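Local coordinates for odorant-binding protein 47 (PDB 3PM2) that binds hydrophobic odorants, such as menthol, citronellal and indole, and is thought to carry them through the aqueous fluid around olfactory sensory dendrites of the mosquito, at residues P4-P10 with Y166-P171; C18-P22 with M88-W92; Y67-I72 with H131-I137. All blocks are in the same frame, centred on the assembly; numbering follows the deposited sequence.

Contact 1: P4-P10 with Y166-P171; sequences PCLKGPP and YHSKCP
A disulfide can join a chain's ends while a ring fills the adjacent loop. Residues 4-6 form a 3-10 turn; Gly8 (phi 77°, psi 168°) then redirects the chain into extended Pro9. The segments run in opposite senses: CA of Cys5 lies 5.5 Å from CA of Cys170, and CA of Pro9 6.3 Å from CA of Tyr166. Cys5 and Cys170, both rotamer m, join SG to SG at 2.1 Å with chi3 of -92°, a left-handed bridge and one of six disulfides in this C-plus odorant-binding protein. Tyr166, chi1 t, chi2 74°, reaches into the bend of 4-10. Pro9 CA sits over its face, 3.7 Å from the ring centroid, a CH-pi contact; Pro4 O approaches the ring edge, 3.8 Å from Tyr166 CE1, and Pro10 CD packs 3.4 Å from Tyr166 CB. Tyr166 OH lies 3.1 Å from Cys5 O. His167, chi1 m, donates from ND1 to Cys170 O at 2.7 Å, and its ring stacks on Phe172. The contact lies at the surface, between the N-terminal loop before helix 27-44 and the chain's C-terminal end beyond helix 158-167; Pro9 rests on Leu163 and Pro10 on Lys162 of that helix.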
ATOM      1  N   PRO A   4      11.444   6.252   8.656  1.00 20.89           N
ATOM      2  CA  PRO A   4      12.347   5.778   7.594  1.00 21.29           C
ATOM      3  C   PRO A   4      11.822   6.080   6.198  1.00 22.43           C
ATOM      4  O   PRO A   4      12.599   6.209   5.262  1.00 23.74           O
ATOM      5  CB  PRO A   4      12.429   4.263   7.837  1.00 23.29           C
ATOM      6  CG  PRO A   4      11.224   3.932   8.647  1.00 28.17           C
ATOM      7  CD  PRO A   4      10.949   5.136   9.487  1.00 23.49           C
ATOM      8  N   CYS A   5      10.506   6.218   6.073  1.00 20.08           N
ATOM      9  CA  CYS A   5       9.875   6.416   4.780  1.00 20.09           C
ATOM     10  C   CYS A   5      10.023   7.824   4.225  1.00 22.29           C
ATOM     11  O   CYS A   5       9.836   8.037   3.026  1.00 20.95           O
ATOM     12  CB  CYS A   5       8.439   5.906   4.805  1.00 20.63           C
ATOM     13  SG  CYS A   5       8.299   4.233   5.508  1.00 24.74           S
ATOM     14  N   LEU A   6      10.497   8.763   5.079  1.00 19.70           N
ATOM     15  CA  LEU A   6      10.796  10.145   4.693  1.00 20.25           C
ATOM     16  C   LEU A   6      11.970  10.169   3.700  1.00 26.42           C
ATOM     17  O   LEU A   6      12.035  11.063   2.864  1.00 26.27           O
ATOM     18  CB  LEU A   6      11.157  10.982   5.950  1.00 20.13           C
ATOM     19  CG  LEU A   6      10.021  11.475   6.858  1.00 24.16           C
ATOM     20  CD1 LEU A   6      10.574  12.030   8.175  1.00 24.60           C
ATOM     21  CD2 LEU A   6       9.216  12.599   6.199  1.00 20.74           C
ATOM     22  N   LYS A   7      12.881   9.162   3.767  1.00 24.96           N
ATOM     23  CA  LYS A   7      14.067   9.113   2.908  1.00 25.28           C
ATOM     24  C   LYS A   7      13.716   8.854   1.447  1.00 28.55           C
ATOM     25  O   LYS A   7      14.492   9.206   0.560  1.00 27.42           O
ATOM     26  CB  LYS A   7      15.071   8.050   3.398  1.00 27.85           C
ATOM     27  CG  LYS A   7      15.466   8.155   4.859  1.00 45.71           C
ATOM     28  CD  LYS A   7      16.546   7.136   5.198  1.00 54.96           C
ATOM     29  CE  LYS A   7      16.360   6.594   6.596  1.00 62.29           C
ATOM     30  NZ  LYS A   7      16.526   5.114   6.669  1.00 62.63           N
ATOM     31  N   GLY A   8      12.571   8.217   1.217  1.00 24.53           N
ATOM     32  CA  GLY A   8      12.144   7.810  -0.114  1.00 24.82           C
ATOM     33  C   GLY A   8      12.914   6.566  -0.512  1.00 27.58           C
ATOM     34  O   GLY A   8      13.863   6.197   0.193  1.00 25.36           O
ATOM     35  N   PRO A   9      12.534   5.854  -1.607  1.00 25.87           N
ATOM     36  CA  PRO A   9      13.306   4.648  -1.981  1.00 26.90           C
ATOM     37  C   PRO A   9      14.795   4.950  -2.230  1.00 32.07           C
ATOM     38  O   PRO A   9      15.073   6.016  -2.779  1.00 30.19           O
ATOM     39  CB  PRO A   9      12.590   4.093  -3.225  1.00 28.82           C
ATOM     40  CG  PRO A   9      11.583   5.079  -3.613  1.00 33.17           C
ATOM     41  CD  PRO A   9      11.424   6.129  -2.542  1.00 28.19           C
ATOM     42  N   PRO A  10      15.754   4.089  -1.780  1.00 31.56           N
ATOM     43  CA  PRO A  10      17.196   4.400  -1.960  1.00 32.28           C
ATOM     44  C   PRO A  10      17.686   4.471  -3.402  1.00 38.39           C
ATOM     45  O   PRO A  10      18.746   5.045  -3.665  1.00 40.14           O
ATOM     46  CB  PRO A  10      17.896   3.294  -1.169  1.00 33.97           C
ATOM     47  CG  PRO A  10      16.948   2.153  -1.217  1.00 38.54           C
ATOM     48  CD  PRO A  10      15.588   2.800  -1.088  1.00 34.10           C
ATOM     49  N   TYR A 166      14.344  -1.505   1.786  1.00 16.99           N
ATOM     50  CA  TYR A 166      13.497  -0.333   1.951  1.00 16.65           C
ATOM     51  C   TYR A 166      12.029  -0.672   2.077  1.00 18.65           C
ATOM     52  O   TYR A 166      11.376  -0.237   3.031  1.00 18.51           O
ATOM     53  CB  TYR A 166      13.730   0.678   0.823  1.00 17.23           C
ATOM     54  CG  TYR A 166      12.934   1.954   0.993  1.00 17.10           C
ATOM     55  CD1 TYR A 166      13.297   2.905   1.946  1.00 18.72           C
ATOM     56  CD2 TYR A 166      11.781   2.185   0.251  1.00 16.79           C
ATOM     57  CE1 TYR A 166      12.517   4.038   2.172  1.00 20.41           C
ATOM     58  CE2 TYR A 166      11.019   3.344   0.436  1.00 17.97           C
ATOM     59  CZ  TYR A 166      11.403   4.278   1.382  1.00 25.45           C
ATOM     60  OH  TYR A 166      10.629   5.411   1.564  1.00 21.77           O
ATOM     61  N   HIS A 167      11.546  -1.516   1.165  1.00 15.94           N
ATOM     62  CA  HIS A 167      10.137  -1.889   1.087  1.00 15.53           C
ATOM     63  C   HIS A 167       9.681  -2.981   2.051  1.00 17.94           C
ATOM     64  O   HIS A 167       8.483  -3.291   2.094  1.00 15.94           O
ATOM     65  CB  HIS A 167       9.692  -2.119  -0.370  1.00 15.49           C
ATOM     66  CG  HIS A 167       9.698  -0.865  -1.193  1.00 18.22           C
ATOM     67  ND1 HIS A 167       8.802   0.162  -0.949  1.00 20.62           N
ATOM     68  CD2 HIS A 167      10.477  -0.523  -2.249  1.00 20.69           C
ATOM     69  CE1 HIS A 167       9.076   1.102  -1.846  1.00 20.85           C
ATOM     70  NE2 HIS A 167      10.058   0.723  -2.665  1.00 20.70           N
ATOM     71  N   SER A 168      10.610  -3.489   2.900  1.00 17.06           N
ATOM     72  CA  SER A 168      10.231  -4.421   3.960  1.00 18.42           C
ATOM     73  C   SER A 168       9.544  -3.606   5.071  1.00 23.85           C
ATOM     74  O   SER A 168       8.742  -4.155   5.830  1.00 25.35           O
ATOM     75  CB  SER A 168      11.429  -5.176   4.528  1.00 20.88           C
ATOM     76  OG  SER A 168      12.328  -4.318   5.213  1.00 28.59           O
ATOM     77  N   LYS A 169       9.807  -2.300   5.103  1.00 19.38           N
ATOM     78  CA  LYS A 169       9.232  -1.389   6.115  1.00 19.79           C
ATOM     79  C   LYS A 169       8.384  -0.287   5.528  1.00 21.84           C
ATOM     80  O   LYS A 169       7.460   0.189   6.204  1.00 21.26           O
ATOM     81  CB  LYS A 169      10.365  -0.733   6.927  1.00 24.39           C
ATOM     82  CG  LYS A 169      11.200  -1.710   7.749  1.00 49.97           C
ATOM     83  CD  LYS A 169      12.567  -1.119   8.093  1.00 60.38           C
ATOM     84  CE  LYS A 169      13.565  -1.112   6.945  1.00 74.38           C
ATOM     85  NZ  LYS A 169      14.376  -2.362   6.898  1.00 83.67           N
ATOM     86  N   CYS A 170       8.749   0.193   4.312  1.00 17.90           N
ATOM     87  CA  CYS A 170       8.081   1.311   3.648  1.00 17.62           C
ATOM     88  C   CYS A 170       7.246   0.919   2.463  1.00 17.37           C
ATOM     89  O   CYS A 170       7.750   0.265   1.547  1.00 16.79           O
ATOM     90  CB  CYS A 170       9.075   2.398   3.290  1.00 19.46           C
ATOM     91  SG  CYS A 170       9.861   3.124   4.734  1.00 24.33           S
ATOM     92  N   PRO A 171       5.981   1.384   2.436  1.00 14.27           N
ATOM     93  CA  PRO A 171       5.099   1.018   1.322  1.00 13.53           C
ATOM     94  C   PRO A 171       5.442   1.697   0.018  1.00 19.43           C
ATOM     95  O   PRO A 171       6.114   2.739  -0.013  1.00 19.30           O
ATOM     96  CB  PRO A 171       3.712   1.470   1.779  1.00 14.94           C
ATOM     97  CG  PRO A 171       3.978   2.567   2.787  1.00 19.96           C
ATOM     98  CD  PRO A 171       5.267   2.184   3.464  1.00 15.74           C
TER

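Contact 2: C18-P22 with M88-W92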
ATOM      1  N   CYS A  18      12.305  -5.535 -10.445  1.00 26.43           N
ATOM      2  CA  CYS A  18      12.752  -6.476  -9.421  1.00 24.90           C
ATOM      3  C   CYS A  18      11.829  -7.676  -9.378  1.00 25.11           C
ATOM      4  O   CYS A  18      12.308  -8.787  -9.207  1.00 23.14           O
ATOM      5  CB  CYS A  18      12.832  -5.800  -8.060  1.00 25.32           C
ATOM      6  SG  CYS A  18      14.057  -4.482  -7.989  1.00 29.77           S
ATOM      7  N   CYS A  19      10.506  -7.440  -9.447  1.00 20.88           N
ATOM      8  CA  CYS A  19       9.486  -8.495  -9.432  1.00 21.01           C
ATOM      9  C   CYS A  19       8.196  -7.962 -10.019  1.00 23.94           C
ATOM     10  O   CYS A  19       7.773  -6.857  -9.663  1.00 22.96           O
ATOM     11  CB  CYS A  19       9.262  -9.049  -8.020  1.00 22.29           C
ATOM     12  SG  CYS A  19       8.130 -10.471  -7.964  1.00 27.02           S
ATOM     13  N   VAL A  20       7.528  -8.766 -10.869  1.00 19.64           N
ATOM     14  CA  VAL A  20       6.233  -8.404 -11.409  1.00 20.77           C
ATOM     15  C   VAL A  20       5.215  -8.954 -10.403  1.00 22.49           C
ATOM     16  O   VAL A  20       5.145 -10.163 -10.188  1.00 20.46           O
ATOM     17  CB  VAL A  20       6.015  -8.896 -12.866  1.00 26.35           C
ATOM     18  CG1 VAL A  20       4.630  -8.511 -13.367  1.00 26.86           C
ATOM     19  CG2 VAL A  20       7.091  -8.334 -13.795  1.00 26.18           C
ATOM     20  N   THR A  21       4.489  -8.061  -9.729  1.00 19.71           N
ATOM     21  CA  THR A  21       3.561  -8.452  -8.660  1.00 17.92           C
ATOM     22  C   THR A  21       2.093  -8.260  -9.066  1.00 20.71           C
ATOM     23  O   THR A  21       1.790  -7.436  -9.935  1.00 22.02           O
ATOM     24  CB  THR A  21       3.833  -7.589  -7.391  1.00 22.17           C
ATOM     25  OG1 THR A  21       3.739  -6.227  -7.753  1.00 18.19           O
ATOM     26  CG2 THR A  21       5.203  -7.839  -6.752  1.00 19.82           C
ATOM     27  N   PRO A  22       1.150  -8.955  -8.394  1.00 16.50           N
ATOM     28  CA  PRO A  22      -0.274  -8.700  -8.644  1.00 16.02           C
ATOM     29  C   PRO A  22      -0.629  -7.251  -8.289  1.00 21.77           C
ATOM     30  O   PRO A  22       0.092  -6.587  -7.522  1.00 22.91           O
ATOM     31  CB  PRO A  22      -0.966  -9.666  -7.676  1.00 17.12           C
ATOM     32  CG  PRO A  22       0.035 -10.749  -7.458  1.00 21.27           C
ATOM     33  CD  PRO A  22       1.313  -9.979  -7.348  1.00 17.52           C
ATOM     34  N   MET A  88      -0.395 -14.665 -14.603  1.00 20.76           N
ATOM     35  CA  MET A  88       0.870 -14.673 -13.890  1.00 18.02           C
ATOM     36  C   MET A  88       1.295 -16.095 -13.521  1.00 23.78           C
ATOM     37  O   MET A  88       0.519 -17.030 -13.742  1.00 23.62           O
ATOM     38  CB  MET A  88       0.775 -13.790 -12.649  1.00 18.14           C
ATOM     39  CG  MET A  88       0.564 -12.335 -12.974  1.00 19.93           C
ATOM     40  SD  MET A  88       0.535 -11.306 -11.479  1.00 21.04           S
ATOM     41  CE  MET A  88       2.265 -11.240 -11.094  1.00 17.80           C
ATOM     42  N   ALA A  89       2.523 -16.265 -12.944  1.00 22.87           N
ATOM     43  CA  ALA A  89       3.026 -17.566 -12.481  1.00 23.36           C
ATOM     44  C   ALA A  89       2.006 -18.156 -11.466  1.00 27.72           C
ATOM     45  O   ALA A  89       1.403 -17.384 -10.711  1.00 25.50           O
ATOM     46  CB  ALA A  89       4.386 -17.392 -11.826  1.00 24.14           C
ATOM     47  N   PRO A  90       1.765 -19.493 -11.471  1.00 25.34           N
ATOM     48  CA  PRO A  90       0.708 -20.060 -10.605  1.00 24.84           C
ATOM     49  C   PRO A  90       0.923 -19.896  -9.113  1.00 26.67           C
ATOM     50  O   PRO A  90      -0.041 -19.987  -8.347  1.00 26.76           O
ATOM     51  CB  PRO A  90       0.633 -21.529 -11.028  1.00 26.65           C
ATOM     52  CG  PRO A  90       1.942 -21.814 -11.682  1.00 31.81           C
ATOM     53  CD  PRO A  90       2.368 -20.530 -12.333  1.00 27.42           C
ATOM     54  N   GLU A  91       2.166 -19.626  -8.700  1.00 22.42           N
ATOM     55  CA  GLU A  91       2.516 -19.365  -7.296  1.00 21.91           C
ATOM     56  C   GLU A  91       1.739 -18.169  -6.724  1.00 25.08           C
ATOM     57  O   GLU A  91       1.454 -18.136  -5.529  1.00 23.81           O
ATOM     58  CB  GLU A  91       4.008 -19.064  -7.156  1.00 23.54           C
ATOM     59  CG  GLU A  91       4.910 -20.263  -7.415  1.00 30.30           C
ATOM     60  CD  GLU A  91       5.236 -20.593  -8.859  1.00 43.50           C
ATOM     61  OE1 GLU A  91       4.632 -19.999  -9.780  1.00 27.56           O
ATOM     62  OE2 GLU A  91       6.062 -21.505  -9.069  1.00 37.66           O
ATOM     63  N   TRP A  92       1.412 -17.193  -7.576  1.00 21.58           N
ATOM     64  CA  TRP A  92       0.720 -15.974  -7.156  1.00 20.03           C
ATOM     65  C   TRP A  92      -0.685 -16.119  -6.587  1.00 23.47           C
ATOM     66  O   TRP A  92      -1.066 -15.294  -5.759  1.00 21.79           O
ATOM     67  CB  TRP A  92       0.795 -14.901  -8.229  1.00 17.94           C
ATOM     68  CG  TRP A  92       2.178 -14.327  -8.404  1.00 17.70           C
ATOM     69  CD1 TRP A  92       2.990 -14.480  -9.490  1.00 20.52           C
ATOM     70  CD2 TRP A  92       2.895 -13.481  -7.482  1.00 16.90           C
ATOM     71  NE1 TRP A  92       4.165 -13.778  -9.309  1.00 20.32           N
ATOM     72  CE2 TRP A  92       4.150 -13.189  -8.070  1.00 21.31           C
ATOM     73  CE3 TRP A  92       2.634 -13.014  -6.179  1.00 17.86           C
ATOM     74  CZ2 TRP A  92       5.106 -12.385  -7.442  1.00 20.38           C
ATOM     75  CZ3 TRP A  92       3.586 -12.201  -5.555  1.00 19.40           C
ATOM     76  CH2 TRP A  92       4.810 -11.908  -6.178  1.00 19.80           C
TER
HETATM   77  O   HOH W   1       6.044 -12.484 -11.156  1.00 20.47           O
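Neither backbone here is regular across the interface. From Cys19 to Pro22 the chain is extended, whereas Met88-Trp92 bends through Pro90 and Glu91, closes with a Trp92 N to Ala89 O hydrogen bond of 3.1 Å and enters a helix. The nearest CA atoms, those of Pro22 and Trp92, are 7.5 Å apart, so side chains and a water span most of the gap. One indole here meets several kinds of neighbour. Pro22 CD lies over the face of the six-membered ring of Trp92, 3.8 Å from its centroid, as a CH-pi contact. At the ring edge, Cys19 SG, held in a disulfide with Cys149, stands 3.6 Å from Trp92 CZ2, a sulfur-aromatic contact. The polar edge is served by water: one molecule accepts from Trp92 NE1 at 2.9 Å and donates to Val20 O at 2.7 Å. Met88 adds its terminal methyl, CE, 3.2 Å from Val20 O and 4.1 Å from Pro22 CD. This partly buried cluster joins the loop leading to helix 27-44 with the link between helices 74-85 and 92-109; Pro22 also touches Ser84 and Thr85 of helix 74-85 and Leu145 of helix 133-147.

Contact 3: Y67-I72 with H131-I137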
ATOM      1  N   TYR A  67     -13.948   1.273  -1.279  1.00 15.46           N
ATOM      2  CA  TYR A  67     -14.024   1.968   0.003  1.00 15.81           C
ATOM      3  C   TYR A  67     -15.419   2.523   0.290  1.00 20.69           C
ATOM      4  O   TYR A  67     -16.004   3.136  -0.579  1.00 21.39           O
ATOM      5  CB  TYR A  67     -12.963   3.088   0.086  1.00 17.02           C
ATOM      6  CG  TYR A  67     -13.112   3.938   1.330  1.00 16.37           C
ATOM      7  CD1 TYR A  67     -12.794   3.429   2.587  1.00 16.35           C
ATOM      8  CD2 TYR A  67     -13.694   5.206   1.266  1.00 17.94           C
ATOM      9  CE1 TYR A  67     -13.008   4.182   3.746  1.00 16.52           C
ATOM     10  CE2 TYR A  67     -13.884   5.978   2.416  1.00 18.26           C
ATOM     11  CZ  TYR A  67     -13.547   5.458   3.653  1.00 18.92           C
ATOM     12  OH  TYR A  67     -13.773   6.184   4.792  1.00 20.06           O
ATOM     13  N   SER A  68     -15.906   2.381   1.546  1.00 17.68           N
ATOM     14  CA  SER A  68     -17.180   2.968   1.984  1.00 17.99           C
ATOM     15  C   SER A  68     -17.201   3.191   3.489  1.00 20.68           C
ATOM     16  O   SER A  68     -17.107   2.224   4.232  1.00 20.73           O
ATOM     17  CB  SER A  68     -18.352   2.089   1.559  1.00 20.93           C
ATOM     18  OG  SER A  68     -19.570   2.764   1.833  1.00 27.00           O
ATOM     19  N   ASN A  69     -17.323   4.457   3.946  1.00 18.09           N
ATOM     20  CA  ASN A  69     -17.428   4.790   5.376  1.00 18.72           C
ATOM     21  C   ASN A  69     -16.611   3.875   6.306  1.00 23.09           C
ATOM     22  O   ASN A  69     -17.190   3.128   7.104  1.00 24.92           O
ATOM     23  CB  ASN A  69     -18.915   4.783   5.816  1.00 19.72           C
ATOM     24  CG  ASN A  69     -19.732   5.921   5.268  1.00 49.22           C
ATOM     25  OD1 ASN A  69     -19.323   7.084   5.299  1.00 46.61           O
ATOM     26  ND2 ASN A  69     -20.910   5.607   4.755  1.00 46.13           N
ATOM     27  N   GLY A  70     -15.293   3.893   6.128  1.00 17.90           N
ATOM     28  CA  GLY A  70     -14.352   3.160   6.961  1.00 18.10           C
ATOM     29  C   GLY A  70     -14.212   1.677   6.725  1.00 20.92           C
ATOM     30  O   GLY A  70     -13.544   1.007   7.517  1.00 20.29           O
ATOM     31  N   LYS A  71     -14.785   1.156   5.618  1.00 16.20           N
ATOM     32  CA  LYS A  71     -14.699  -0.265   5.315  1.00 17.13           C
ATOM     33  C   LYS A  71     -14.204  -0.498   3.900  1.00 18.33           C
ATOM     34  O   LYS A  71     -14.532   0.273   3.004  1.00 15.89           O
ATOM     35  CB  LYS A  71     -16.063  -0.972   5.452  1.00 20.20           C
ATOM     36  CG  LYS A  71     -16.698  -0.909   6.844  1.00 35.29           C
ATOM     37  CD  LYS A  71     -15.962  -1.734   7.894  1.00 45.63           C
ATOM     38  CE  LYS A  71     -16.610  -1.572   9.251  1.00 61.05           C
ATOM     39  NZ  LYS A  71     -15.868  -2.303  10.313  1.00 71.84           N
ATOM     40  N   ILE A  72     -13.463  -1.600   3.725  1.00 17.29           N
ATOM     41  CA  ILE A  72     -12.959  -2.070   2.426  1.00 17.24           C
ATOM     42  C   ILE A  72     -13.717  -3.342   2.065  1.00 23.77           C
ATOM     43  O   ILE A  72     -13.895  -4.212   2.914  1.00 24.98           O
ATOM     44  CB  ILE A  72     -11.412  -2.279   2.423  1.00 19.31           C
ATOM     45  CG1 ILE A  72     -10.632  -0.962   2.720  1.00 19.05           C
ATOM     46  CG2 ILE A  72     -10.931  -2.986   1.125  1.00 20.08           C
ATOM     47  CD1 ILE A  72     -10.752   0.199   1.602  1.00 17.15           C
ATOM     48  N   HIS A 131      -9.714   8.260   5.875  1.00 13.00           N
ATOM     49  CA  HIS A 131      -9.804   7.147   6.803  1.00 13.02           C
ATOM     50  C   HIS A 131      -8.562   6.267   6.612  1.00 14.47           C
ATOM     51  O   HIS A 131      -8.185   6.000   5.481  1.00 14.68           O
ATOM     52  CB  HIS A 131     -11.089   6.326   6.568  1.00 13.41           C
ATOM     53  CG  HIS A 131     -11.419   5.386   7.699  1.00 16.01           C
ATOM     54  ND1 HIS A 131     -10.714   4.203   7.897  1.00 16.84           N
ATOM     55  CD2 HIS A 131     -12.424   5.451   8.605  1.00 16.06           C
ATOM     56  CE1 HIS A 131     -11.294   3.605   8.925  1.00 16.03           C
ATOM     57  NE2 HIS A 131     -12.323   4.324   9.390  1.00 16.44           N
ATOM     58  N   PRO A 132      -7.883   5.820   7.690  1.00 10.72           N
ATOM     59  CA  PRO A 132      -6.655   5.026   7.489  1.00 10.26           C
ATOM     60  C   PRO A 132      -6.853   3.624   6.908  1.00 14.20           C
ATOM     61  O   PRO A 132      -5.858   3.013   6.512  1.00 13.69           O
ATOM     62  CB  PRO A 132      -6.052   4.935   8.895  1.00 12.43           C
ATOM     63  CG  PRO A 132      -6.721   6.010   9.700  1.00 16.54           C
ATOM     64  CD  PRO A 132      -8.116   6.101   9.120  1.00 12.60           C
ATOM     65  N   ILE A 133      -8.084   3.090   6.877  1.00 11.28           N
ATOM     66  CA  ILE A 133      -8.259   1.701   6.394  1.00 11.51           C
ATOM     67  C   ILE A 133      -7.665   1.453   4.998  1.00 13.94           C
ATOM     68  O   ILE A 133      -6.996   0.426   4.794  1.00 14.31           O
ATOM     69  CB  ILE A 133      -9.715   1.157   6.509  1.00 14.84           C
ATOM     70  CG1 ILE A 133      -9.783  -0.388   6.390  1.00 17.69           C
ATOM     71  CG2 ILE A 133     -10.666   1.816   5.516  1.00 14.65           C
ATOM     72  CD1 ILE A 133      -8.917  -1.218   7.428  1.00 21.47           C
ATOM     73  N   SER A 134      -7.914   2.360   4.043  1.00 10.81           N
ATOM     74  CA  SER A 134      -7.418   2.117   2.674  1.00 10.98           C
ATOM     75  C   SER A 134      -5.891   1.929   2.621  1.00 14.05           C
ATOM     76  O   SER A 134      -5.415   0.982   1.997  1.00 12.01           O
ATOM     77  CB  SER A 134      -7.861   3.226   1.733  1.00 13.40           C
ATOM     78  OG  SER A 134      -9.273   3.295   1.621  1.00 17.52           O
ATOM     79  N   GLY A 135      -5.160   2.831   3.272  1.00 11.80           N
ATOM     80  CA  GLY A 135      -3.702   2.774   3.319  1.00 11.37           C
ATOM     81  C   GLY A 135      -3.206   1.566   4.099  1.00 14.51           C
ATOM     82  O   GLY A 135      -2.214   0.947   3.714  1.00 13.14           O
ATOM     83  N   THR A 136      -3.887   1.222   5.200  1.00 10.32           N
ATOM     84  CA  THR A 136      -3.490   0.049   6.014  1.00  9.61           C
ATOM     85  C   THR A 136      -3.470  -1.195   5.119  1.00 14.45           C
ATOM     86  O   THR A 136      -2.472  -1.914   5.096  1.00 14.69           O
ATOM     87  CB  THR A 136      -4.449  -0.124   7.191  1.00 15.85           C
ATOM     88  OG1 THR A 136      -4.435   1.091   7.954  1.00 17.87           O
ATOM     89  CG2 THR A 136      -4.076  -1.299   8.073  1.00 13.52           C
ATOM     90  N   ILE A 137      -4.548  -1.410   4.351  1.00 12.38           N
ATOM     91  CA  ILE A 137      -4.664  -2.574   3.468  1.00 11.90           C
ATOM     92  C   ILE A 137      -3.695  -2.513   2.314  1.00 14.23           C
ATOM     93  O   ILE A 137      -2.939  -3.482   2.072  1.00 13.84           O
ATOM     94  CB  ILE A 137      -6.142  -2.802   2.996  1.00 15.10           C
ATOM     95  CG1 ILE A 137      -7.111  -3.044   4.206  1.00 14.71           C
ATOM     96  CG2 ILE A 137      -6.249  -3.966   1.976  1.00 16.88           C
ATOM     97  CD1 ILE A 137      -6.851  -4.358   5.023  1.00 13.51           C
TER
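A tight hairpin fits the start of a helix through bumps and hollows. Strands 67-68 and 71-72 are joined by a type I' turn, Asn69 and Gly70 at its corners, closed by Ser68 N to Lys71 O and Lys71 N to Ser68 O, each 2.9 Å. The hairpin's flat spot is Gly70. Its CA lies on the face of the His131 ring, 3.4 Å from the centroid in a CH-pi contact, and a CB modelled there would stand only 2.8 Å from His131 NE2. Beside it, Ile133 CG2 protrudes between the Tyr67 ring edge, 3.8 Å from Tyr67 CE1, and Gly70 O at 3.6 Å. In return Ile72 projects toward the helix: its CG1 meets Ile133 CG1 at 3.8 Å and Ile137 CG1 at 4.4 Å, while its CD1 lies 3.4 Å from Ser134 OG. The hairpin lies against the N-terminal end of helix 133-147; Met61 of helix 55-63 and Phe104 of helix 92-109 also touch Ile72. Tyr67 OH reaches His131 CB at 3.2 Å and accepts a weak bond from Gly70 N at 3.1 Å. His131 ND1 accepts from Ile133 N at 3.0 Å, a capping bond. ND1 therefore carries no proton, which, with NE2's weak hydrogen bond to Glu115, is consistent with a neutral imidazole. Polar bonding thus shapes each partner internally, and apolar and CH-pi contacts join the two.

How the contacts relate
Along the chain the six segments come in the order 4-10, 18-22, 67-72, 88-92, 131-137 and 166-171. Contact 1 therefore closes a loop within which the other two are nested, while contacts 2 and 3 interleave. None touches another: centres are about 22 Å apart for contact 1 with either partner and about 25 Å for contacts 2 and 3; contact 3 lies across the chain's centre from both others. Helix 133-147 runs from contact 3 to contact 2, where Leu145 touches Pro22, and is followed in the chain by helix 158-167 of contact 1. Disulfides at contacts 1 and 2 tie N-terminal loops to C-terminal parts of this protein.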